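Side-chain contacts in tail fiber protein (Acinetobacter phage AM24, PDB 5W5P), which is a phage tailspike that probably recognises, and may depolymerise, the capsular polysaccharide of its Acinetobacter host: residues A[181-184]-A[185-189]; A[237-240]-A[241-244]; A[572-576]-A[577-581]. All coordinates share one frame; numbering follows the deposited sequence.

Contact 1. Residues A[181-184]-A[185-189]; sequences IFTS and KRSIG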
ATOM      1  N   ILE A 181     -12.358 -17.713  22.048  1.00 45.92           N
ATOM      2  CA  ILE A 181     -11.617 -18.521  23.012  1.00 46.01           C
ATOM      3  C   ILE A 181     -10.524 -17.720  23.697  1.00 42.38           C
ATOM      4  O   ILE A 181     -10.028 -18.134  24.752  1.00 48.16           O
ATOM      5  CB  ILE A 181     -10.994 -19.774  22.365  1.00 45.87           C
ATOM      6  CG1 ILE A 181     -10.296 -19.412  21.056  1.00 45.43           C
ATOM      7  CG2 ILE A 181     -12.040 -20.867  22.176  1.00 43.92           C
ATOM      8  CD1 ILE A 181      -9.203 -20.378  20.680  1.00 46.46           C
ATOM      9  N   PHE A 182     -10.124 -16.592  23.125  1.00 38.07           N
ATOM     10  CA  PHE A 182      -9.148 -15.704  23.735  1.00 40.55           C
ATOM     11  C   PHE A 182      -9.803 -14.354  23.978  1.00 46.12           C
ATOM     12  O   PHE A 182     -10.424 -13.783  23.073  1.00 48.13           O
ATOM     13  CB  PHE A 182      -7.905 -15.568  22.853  1.00 39.32           C
ATOM     14  CG  PHE A 182      -7.017 -16.778  22.885  1.00 39.49           C
ATOM     15  CD1 PHE A 182      -6.368 -17.143  24.057  1.00 37.85           C
ATOM     16  CD2 PHE A 182      -6.852 -17.566  21.758  1.00 44.91           C
ATOM     17  CE1 PHE A 182      -5.558 -18.266  24.099  1.00 38.15           C
ATOM     18  CE2 PHE A 182      -6.043 -18.693  21.791  1.00 44.81           C
ATOM     19  CZ  PHE A 182      -5.394 -19.042  22.966  1.00 40.92           C
ATOM     20  N   THR A 183      -9.692 -13.865  25.209  1.00 44.36           N
ATOM     21  CA  THR A 183     -10.281 -12.593  25.593  1.00 39.42           C
ATOM     22  C   THR A 183      -9.402 -11.987  26.679  1.00 41.16           C
ATOM     23  O   THR A 183      -8.308 -12.483  26.961  1.00 42.30           O
ATOM     24  CB  THR A 183     -11.734 -12.791  26.043  1.00 39.55           C
ATOM     25  OG1 THR A 183     -12.333 -11.520  26.316  1.00 43.60           O
ATOM     26  CG2 THR A 183     -11.792 -13.649  27.302  1.00 39.33           C
ATOM     27  N   SER A 184      -9.878 -10.910  27.294  1.00 42.25           N
ATOM     28  CA  SER A 184      -9.169 -10.326  28.421  1.00 41.12           C
ATOM     29  C   SER A 184      -9.556 -11.049  29.702  1.00 46.22           C
ATOM     30  O   SER A 184     -10.724 -11.391  29.910  1.00 44.96           O
ATOM     31  CB  SER A 184      -9.479  -8.836  28.539  1.00 39.97           C
ATOM     32  OG  SER A 184     -10.816  -8.632  28.962  1.00 42.68           O
ATOM     33  N   LYS A 185      -8.562 -11.293  30.561  1.00 50.44           N
ATOM     34  CA  LYS A 185      -8.836 -11.970  31.824  1.00 47.60           C
ATOM     35  C   LYS A 185      -9.771 -11.149  32.703  1.00 47.07           C
ATOM     36  O   LYS A 185     -10.632 -11.709  33.390  1.00 52.30           O
ATOM     37  CB  LYS A 185      -7.534 -12.271  32.564  1.00 46.67           C
ATOM     38  CG  LYS A 185      -7.728 -13.063  33.854  1.00 49.27           C
ATOM     39  CD  LYS A 185      -6.405 -13.283  34.583  1.00 49.08           C
ATOM     40  CE  LYS A 185      -5.988 -14.742  34.553  1.00 53.63           C
ATOM     41  NZ  LYS A 185      -6.240 -15.441  35.848  1.00 59.99           N
ATOM     42  N   ARG A 186      -9.630  -9.819  32.690  1.00 44.83           N
ATOM     43  CA  ARG A 186     -10.418  -9.005  33.610  1.00 45.25           C
ATOM     44  C   ARG A 186     -11.874  -8.875  33.190  1.00 48.63           C
ATOM     45  O   ARG A 186     -12.677  -8.348  33.968  1.00 51.15           O
ATOM     46  CB  ARG A 186      -9.797  -7.619  33.774  1.00 42.97           C
ATOM     47  CG  ARG A 186      -9.737  -6.779  32.518  1.00 44.71           C
ATOM     48  CD  ARG A 186      -9.249  -5.387  32.859  1.00 42.05           C
ATOM     49  NE  ARG A 186      -9.003  -4.573  31.675  1.00 45.78           N
ATOM     50  CZ  ARG A 186      -8.716  -3.273  31.707  1.00 46.37           C
ATOM     51  NH1 ARG A 186      -8.641  -2.637  32.866  1.00 45.92           N
ATOM     52  NH2 ARG A 186      -8.499  -2.607  30.582  1.00 47.39           N
ATOM     53  N   SER A 187     -12.236  -9.347  31.998  1.00 49.95           N
ATOM     54  CA  SER A 187     -13.632  -9.417  31.586  1.00 46.96           C
ATOM     55  C   SER A 187     -14.305 -10.724  31.982  1.00 46.54           C
ATOM     56  O   SER A 187     -15.535 -10.816  31.901  1.00 50.67           O
ATOM     57  CB  SER A 187     -13.749  -9.234  30.070  1.00 47.39           C
ATOM     58  OG  SER A 187     -13.377 -10.419  29.385  1.00 44.09           O
ATOM     59  N   ILE A 188     -13.543 -11.734  32.404  1.00 42.92           N
ATOM     60  CA  ILE A 188     -14.137 -13.007  32.792  1.00 46.59           C
ATOM     61  C   ILE A 188     -14.930 -12.824  34.079  1.00 50.22           C
ATOM     62  O   ILE A 188     -14.409 -12.331  35.087  1.00 51.16           O
ATOM     63  CB  ILE A 188     -13.054 -14.085  32.945  1.00 46.94           C
ATOM     64  CG1 ILE A 188     -12.380 -14.346  31.596  1.00 45.14           C
ATOM     65  CG2 ILE A 188     -13.656 -15.369  33.509  1.00 44.01           C
ATOM     66  CD1 ILE A 188     -11.153 -15.224  31.676  1.00 41.51           C
ATOM     67  N   GLY A 189     -16.198 -13.237  34.051  1.00 52.87           N
ATOM     68  CA  GLY A 189     -17.128 -12.956  35.117  1.00 53.00           C
ATOM     69  C   GLY A 189     -17.926 -11.683  34.933  1.00 53.97           C
ATOM     70  O   GLY A 189     -18.947 -11.503  35.607  1.00 55.49           O
TER
HETATM   71  O   HOH W   1     -14.789 -11.803  27.675  1.00 35.27           O
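The carbonyl oxygen of S184 is gripped twice by S187, once by the backbone and once by the hydroxyl. S187 OG donates to S184 O at 2.9 Å, tilted moderately from the carbonyl plane, while S187 N reaches S184 O at 3.3 Å from well above that plane and on the same face. The hydroxyl can do this because it lies between its own backbone N and carbonyl carbon (chi1 77°), folded back over the start of the turn. The N-to-O bond closes a type I beta turn from S184 to S187, and a second turn overlaps it, with I188 N bonded to K185 O at 3.1 Å. This is how the chain leaves strand 182-184, which pairs in parallel with 151-153, in a protein whose stacked parallel strands are those of a beta-helix. A water bridges T183 and S187, donating to S187 OG at 2.6 Å and lying 2.8 Å from T183 OG1. The S187 hydroxyl thus has the water as well as the carbonyl to fix its rotation. S184 OG lies 3.2 Å from S187 CB and is hydrogen-bonded to L197 O, farther along the loop. I188 CG1 adds apolar cover, 3.8 Å from S184 O. R186 NH2 bonds to Y198 O, and the guanidinium makes a cation-pi contact with the Y198 ring.

Contact 2. Residues A[237-240]-A[241-244]; sequences LRIS and ALVR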
ATOM      1  N   LEU A 237      -9.420 -22.658   9.430  1.00 37.07           N
ATOM      2  CA  LEU A 237     -10.217 -23.578   8.635  1.00 37.92           C
ATOM      3  C   LEU A 237     -11.568 -23.760   9.311  1.00 46.84           C
ATOM      4  O   LEU A 237     -11.631 -24.173  10.475  1.00 48.23           O
ATOM      5  CB  LEU A 237      -9.491 -24.918   8.475  1.00 38.63           C
ATOM      6  CG  LEU A 237     -10.179 -26.038   7.690  1.00 41.30           C
ATOM      7  CD1 LEU A 237     -10.614 -25.561   6.306  1.00 39.69           C
ATOM      8  CD2 LEU A 237      -9.252 -27.235   7.586  1.00 40.40           C
ATOM      9  N   ARG A 238     -12.638 -23.437   8.581  1.00 38.67           N
ATOM     10  CA  ARG A 238     -14.018 -23.597   9.050  1.00 39.34           C
ATOM     11  C   ARG A 238     -14.236 -22.898  10.391  1.00 38.97           C
ATOM     12  O   ARG A 238     -14.900 -23.418  11.293  1.00 39.65           O
ATOM     13  CB  ARG A 238     -14.409 -25.076   9.120  1.00 40.58           C
ATOM     14  CG  ARG A 238     -14.302 -25.788   7.775  1.00 42.33           C
ATOM     15  CD  ARG A 238     -14.810 -27.214   7.838  1.00 43.76           C
ATOM     16  NE  ARG A 238     -14.562 -27.933   6.589  1.00 45.15           N
ATOM     17  CZ  ARG A 238     -13.448 -28.614   6.326  1.00 50.85           C
ATOM     18  NH1 ARG A 238     -12.475 -28.669   7.226  1.00 49.99           N
ATOM     19  NH2 ARG A 238     -13.307 -29.247   5.166  1.00 51.96           N
ATOM     20  N   ILE A 239     -13.681 -21.692  10.509  1.00 37.96           N
ATOM     21  CA  ILE A 239     -13.829 -20.851  11.691  1.00 42.99           C
ATOM     22  C   ILE A 239     -14.959 -19.862  11.441  1.00 42.17           C
ATOM     23  O   ILE A 239     -14.978 -19.173  10.415  1.00 43.26           O
ATOM     24  CB  ILE A 239     -12.511 -20.130  12.025  1.00 41.00           C
ATOM     25  CG1 ILE A 239     -11.444 -21.161  12.405  1.00 38.48           C
ATOM     26  CG2 ILE A 239     -12.721 -19.064  13.109  1.00 38.63           C
ATOM     27  CD1 ILE A 239     -11.526 -21.633  13.845  1.00 37.27           C
ATOM     28  N   SER A 240     -15.907 -19.790  12.377  1.00 45.77           N
ATOM     29  CA  SER A 240     -17.085 -18.949  12.172  1.00 43.82           C
ATOM     30  C   SER A 240     -16.706 -17.476  12.091  1.00 41.72           C
ATOM     31  O   SER A 240     -17.309 -16.711  11.326  1.00 45.13           O
ATOM     32  CB  SER A 240     -18.096 -19.185  13.294  1.00 43.04           C
ATOM     33  OG  SER A 240     -18.267 -20.572  13.540  1.00 44.37           O
ATOM     34  N   ALA A 241     -15.715 -17.059  12.876  1.00 38.83           N
ATOM     35  CA  ALA A 241     -15.233 -15.686  12.850  1.00 39.86           C
ATOM     36  C   ALA A 241     -13.853 -15.649  13.484  1.00 39.26           C
ATOM     37  O   ALA A 241     -13.660 -16.195  14.572  1.00 43.17           O
ATOM     38  CB  ALA A 241     -16.185 -14.743  13.597  1.00 36.19           C
ATOM     39  N   LEU A 242     -12.898 -15.010  12.807  1.00 35.53           N
ATOM     40  CA  LEU A 242     -11.600 -14.782  13.430  1.00 34.30           C
ATOM     41  C   LEU A 242     -11.733 -13.804  14.590  1.00 42.55           C
ATOM     42  O   LEU A 242     -11.188 -14.034  15.678  1.00 46.47           O
ATOM     43  CB  LEU A 242     -10.597 -14.263  12.397  1.00 33.70           C
ATOM     44  CG  LEU A 242      -9.791 -15.293  11.604  1.00 41.16           C
ATOM     45  CD1 LEU A 242     -10.680 -16.113  10.668  1.00 34.18           C
ATOM     46  CD2 LEU A 242      -8.670 -14.607  10.824  1.00 35.43           C
ATOM     47  N   VAL A 243     -12.459 -12.708  14.374  1.00 38.59           N
ATOM     48  CA  VAL A 243     -12.716 -11.698  15.395  1.00 37.38           C
ATOM     49  C   VAL A 243     -14.214 -11.434  15.448  1.00 40.47           C
ATOM     50  O   VAL A 243     -14.856 -11.265  14.406  1.00 43.95           O
ATOM     51  CB  VAL A 243     -11.957 -10.383  15.119  1.00 36.57           C
ATOM     52  CG1 VAL A 243     -12.124  -9.421  16.293  1.00 34.01           C
ATOM     53  CG2 VAL A 243     -10.490 -10.658  14.855  1.00 33.33           C
ATOM     54  N   ARG A 244     -14.766 -11.395  16.656  1.00 39.73           N
ATOM     55  CA  ARG A 244     -16.164 -11.062  16.863  1.00 36.05           C
ATOM     56  C   ARG A 244     -16.252 -10.093  18.030  1.00 42.36           C
ATOM     57  O   ARG A 244     -15.463 -10.178  18.976  1.00 43.22           O
ATOM     58  CB  ARG A 244     -17.009 -12.318  17.133  1.00 36.83           C
ATOM     59  CG  ARG A 244     -18.462 -12.031  17.466  1.00 37.70           C
ATOM     60  CD  ARG A 244     -19.309 -13.294  17.461  1.00 39.00           C
ATOM     61  NE  ARG A 244     -19.411 -13.866  16.123  1.00 39.02           N
ATOM     62  CZ  ARG A 244     -19.840 -15.099  15.857  1.00 40.24           C
ATOM     63  NH1 ARG A 244     -20.233 -15.902  16.839  1.00 39.84           N
ATOM     64  NH2 ARG A 244     -19.883 -15.527  14.604  1.00 40.22           N
TER
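Between I239 and A241, both in extended conformation, S240 takes helical backbone angles (phi -65°, psi -36°), and a second kink at L242 turns the chain through a corner of the fold. The bend at S240 brings I239 C to 3.2 Å from A241 N, and the contact itself is made by packing. I239 does the work with one branch. Its CG2 lies opposite its own backbone N and beside the carbonyl carbon, a setting that carries the methyl forward along the chain, 3.4 Å from A241 O and 3.6 Å from A241 N. The same methyl meets L242 CD1 at 4.3 Å, a loose apolar touch just ahead of the corner, whereas the CG1 branch of I239 leads away from 241-244. S240 and R244 meet on another side of the chain. S240 CB lies 4.3 Å from R244 NH2, approaching the guanidinium obliquely. The polar ends of both are engaged by other parts of the chain: S240 OG accepts from S218 N, and R244 NE forms a salt bridge to D275 OD1. R244 NH1 is also held by Q217 OE1 and by N178 O. With a carboxylate and two oxygens around it, the guanidinium is fixed in orientation, and its charge is probably well balanced in this partly buried setting. The corner is one of those between faces of a right-handed parallel beta-helix, as expected of a tailspike. Strand 235-237, which runs into it, lies between 209-211 and 266-268, while 241-244, which runs out, lies between 219-222 and 272-276; I239 and A241 pack on V220 and V219, and L242 and V243 on I262 of strand 260-263.

Contact 3. Residues A[572-576]-A[577-581]; sequences ERVGT and KYLLK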
ATOM      1  N   GLU A 572       0.071  36.504 -37.133  1.00 54.18           N
ATOM      2  CA  GLU A 572       1.212  36.578 -38.037  1.00 54.56           C
ATOM      3  C   GLU A 572       2.176  35.449 -37.707  1.00 57.79           C
ATOM      4  O   GLU A 572       2.495  35.228 -36.535  1.00 62.50           O
ATOM      5  CB  GLU A 572       1.921  37.933 -37.925  1.00 51.91           C
ATOM      6  CG  GLU A 572       3.277  37.974 -38.605  1.00 55.25           C
ATOM      7  CD  GLU A 572       4.068  39.231 -38.282  1.00 57.78           C
ATOM      8  OE1 GLU A 572       3.727  39.920 -37.297  1.00 56.09           O
ATOM      9  OE2 GLU A 572       5.032  39.528 -39.021  1.00 58.28           O
ATOM     10  N   ARG A 573       2.632  34.733 -38.733  1.00 56.98           N
ATOM     11  CA  ARG A 573       3.572  33.635 -38.551  1.00 56.38           C
ATOM     12  C   ARG A 573       4.997  34.179 -38.581  1.00 55.52           C
ATOM     13  O   ARG A 573       5.396  34.835 -39.550  1.00 55.39           O
ATOM     14  CB  ARG A 573       3.385  32.563 -39.624  1.00 56.56           C
ATOM     15  CG  ARG A 573       4.483  31.503 -39.613  1.00 60.44           C
ATOM     16  CD  ARG A 573       4.312  30.481 -40.729  1.00 60.66           C
ATOM     17  NE  ARG A 573       3.741  29.230 -40.234  1.00 64.00           N
ATOM     18  CZ  ARG A 573       4.443  28.134 -39.958  1.00 63.52           C
ATOM     19  NH1 ARG A 573       5.757  28.111 -40.130  1.00 64.91           N
ATOM     20  NH2 ARG A 573       3.825  27.052 -39.513  1.00 63.06           N
ATOM     21  N   VAL A 574       5.753  33.913 -37.518  1.00 51.78           N
ATOM     22  CA  VAL A 574       7.158  34.291 -37.417  1.00 54.60           C
ATOM     23  C   VAL A 574       7.939  33.022 -37.113  1.00 57.80           C
ATOM     24  O   VAL A 574       7.823  32.462 -36.013  1.00 59.59           O
ATOM     25  CB  VAL A 574       7.398  35.360 -36.343  1.00 54.70           C
ATOM     26  CG1 VAL A 574       8.883  35.677 -36.229  1.00 52.23           C
ATOM     27  CG2 VAL A 574       6.607  36.614 -36.658  1.00 51.49           C
ATOM     28  N   GLY A 575       8.740  32.573 -38.076  1.00 56.94           N
ATOM     29  CA  GLY A 575       9.410  31.294 -37.972  1.00 52.45           C
ATOM     30  C   GLY A 575       8.397  30.176 -37.863  1.00 57.00           C
ATOM     31  O   GLY A 575       7.657  29.907 -38.814  1.00 60.67           O
ATOM     32  N   THR A 576       8.348  29.523 -36.704  1.00 56.24           N
ATOM     33  CA  THR A 576       7.314  28.548 -36.402  1.00 51.75           C
ATOM     34  C   THR A 576       6.260  29.099 -35.453  1.00 52.53           C
ATOM     35  O   THR A 576       5.277  28.407 -35.168  1.00 53.23           O
ATOM     36  CB  THR A 576       7.936  27.279 -35.804  1.00 53.02           C
ATOM     37  OG1 THR A 576       8.852  27.637 -34.762  1.00 55.45           O
ATOM     38  CG2 THR A 576       8.670  26.485 -36.876  1.00 48.88           C
ATOM     39  N   LYS A 577       6.434  30.323 -34.964  1.00 53.56           N
ATOM     40  CA  LYS A 577       5.528  30.903 -33.988  1.00 52.46           C
ATOM     41  C   LYS A 577       4.395  31.659 -34.674  1.00 53.52           C
ATOM     42  O   LYS A 577       4.461  32.003 -35.857  1.00 53.08           O
ATOM     43  CB  LYS A 577       6.280  31.840 -33.039  1.00 53.62           C
ATOM     44  CG  LYS A 577       7.429  31.175 -32.304  1.00 60.29           C
ATOM     45  CD  LYS A 577       8.205  32.160 -31.451  1.00 65.09           C
ATOM     46  CE  LYS A 577       9.438  31.506 -30.850  1.00 68.14           C
ATOM     47  NZ  LYS A 577      10.402  32.517 -30.339  1.00 72.26           N
ATOM     48  N   TYR A 578       3.344  31.917 -33.902  1.00 53.97           N
ATOM     49  CA  TYR A 578       2.221  32.732 -34.345  1.00 53.30           C
ATOM     50  C   TYR A 578       1.990  33.818 -33.307  1.00 55.40           C
ATOM     51  O   TYR A 578       1.816  33.519 -32.121  1.00 53.31           O
ATOM     52  CB  TYR A 578       0.960  31.885 -34.544  1.00 48.07           C
ATOM     53  CG  TYR A 578       0.900  31.223 -35.904  1.00 47.84           C
ATOM     54  CD1 TYR A 578       1.506  29.994 -36.123  1.00 47.97           C
ATOM     55  CD2 TYR A 578       0.245  31.834 -36.973  1.00 48.47           C
ATOM     56  CE1 TYR A 578       1.463  29.386 -37.362  1.00 49.85           C
ATOM     57  CE2 TYR A 578       0.199  31.232 -38.220  1.00 47.37           C
ATOM     58  CZ  TYR A 578       0.810  30.007 -38.405  1.00 50.61           C
ATOM     59  OH  TYR A 578       0.774  29.386 -39.632  1.00 55.47           O
ATOM     60  N   LEU A 579       2.017  35.071 -33.749  1.00 59.31           N
ATOM     61  CA  LEU A 579       1.737  36.209 -32.886  1.00 55.56           C
ATOM     62  C   LEU A 579       0.265  36.574 -33.023  1.00 53.20           C
ATOM     63  O   LEU A 579      -0.191  36.916 -34.119  1.00 53.43           O
ATOM     64  CB  LEU A 579       2.618  37.404 -33.255  1.00 55.89           C
ATOM     65  CG  LEU A 579       4.102  37.172 -33.554  1.00 54.91           C
ATOM     66  CD1 LEU A 579       4.773  38.490 -33.906  1.00 54.78           C
ATOM     67  CD2 LEU A 579       4.805  36.514 -32.379  1.00 51.62           C
ATOM     68  N   LEU A 580      -0.474  36.494 -31.923  1.00 52.87           N
ATOM     69  CA  LEU A 580      -1.868  36.918 -31.903  1.00 51.48           C
ATOM     70  C   LEU A 580      -1.937  38.382 -31.486  1.00 49.93           C
ATOM     71  O   LEU A 580      -1.279  38.793 -30.525  1.00 46.62           O
ATOM     72  CB  LEU A 580      -2.685  36.044 -30.951  1.00 50.13           C
ATOM     73  CG  LEU A 580      -2.858  34.581 -31.374  1.00 46.59           C
ATOM     74  CD1 LEU A 580      -1.757  33.714 -30.778  1.00 44.38           C
ATOM     75  CD2 LEU A 580      -4.228  34.055 -30.977  1.00 43.60           C
ATOM     76  N   LYS A 581      -2.715  39.172 -32.224  1.00 51.45           N
ATOM     77  CA  LYS A 581      -2.750  40.615 -32.032  1.00 51.42           C
ATOM     78  C   LYS A 581      -4.185  41.124 -32.045  1.00 53.27           C
ATOM     79  O   LYS A 581      -5.045  40.590 -32.751  1.00 51.78           O
ATOM     80  CB  LYS A 581      -1.949  41.349 -33.114  1.00 48.27           C
ATOM     81  CG  LYS A 581      -0.663  40.668 -33.538  1.00 49.62           C
ATOM     82  CD  LYS A 581      -0.074  41.371 -34.744  1.00 55.45           C
ATOM     83  CE  LYS A 581       1.269  40.794 -35.125  1.00 58.08           C
ATOM     84  NZ  LYS A 581       1.900  41.621 -36.190  1.00 61.06           N
TER
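R573 reaches across to Y578 in two ways, by an aliphatic carbon near the backbone and by a polar nitrogen farther out. Its CB sits over one face of the Y578 ring in a CH-pi contact, 4.0 Å from the centroid and 24° off the normal, offset toward the rim. CG passes 3.8 Å from K577 O, and CD comes to 3.9 Å from Y578 OH. A bend at chi3 (-102°) then turns the group back, and NE donates to Y578 OH at 3.0 Å, almost straight at 171° and close to the guanidinium plane. The phenol oxygen thus meets the guanidinium at its edge, while the guanidinium and ring planes stand nearly perpendicular. At the tip, NH2 makes a weak hydrogen bond to V535 O, and Y578 OH also has a weak hydrogen bond with V537 N, besides the one from R573 NE.

The opposite face of the hairpin has a different chemistry. K581 NZ forms a salt bridge with E572 OE1 at 2.7 Å, approaching on the anti side and out of the carboxylate plane. Beside it, V574 CG2 packs on L579 CD1 at 3.8 Å. Backbone bonds link E572 with L579 and V574 with K577, and T576 is tied by its hydroxyl to D477. G575 supplies the positive phi required just after V574. The paired backbone bonds and the type II' turn from V574 to K577 make this a beta hairpin with a two-residue loop, G575 and T576, here joining strands 569-574 and 577-582 in an antiparallel sheet of the C-terminal domain.

Contacts 1 and 2 belong to the beta-helix, with centres about 18 Å apart, and both border strand 219-222; contact 3 lies in the C-terminal domain, its centre about 81 Å from that of contact 1 and 73 Å from that of contact 2. The chemistry differs with burial. Contact 2, the most enclosed, turns a corner by apolar packing and sends its polar ends to neighbouring strands and loops. Contact 1, partly buried, settles a strand end with serine hydroxyls, backbone bonds and a water. Contact 3, at the surface, joins two antiparallel strands and adds a salt bridge and an arginine-tyrosine pair across them, where the beta-helix contacts use parallel neighbours instead.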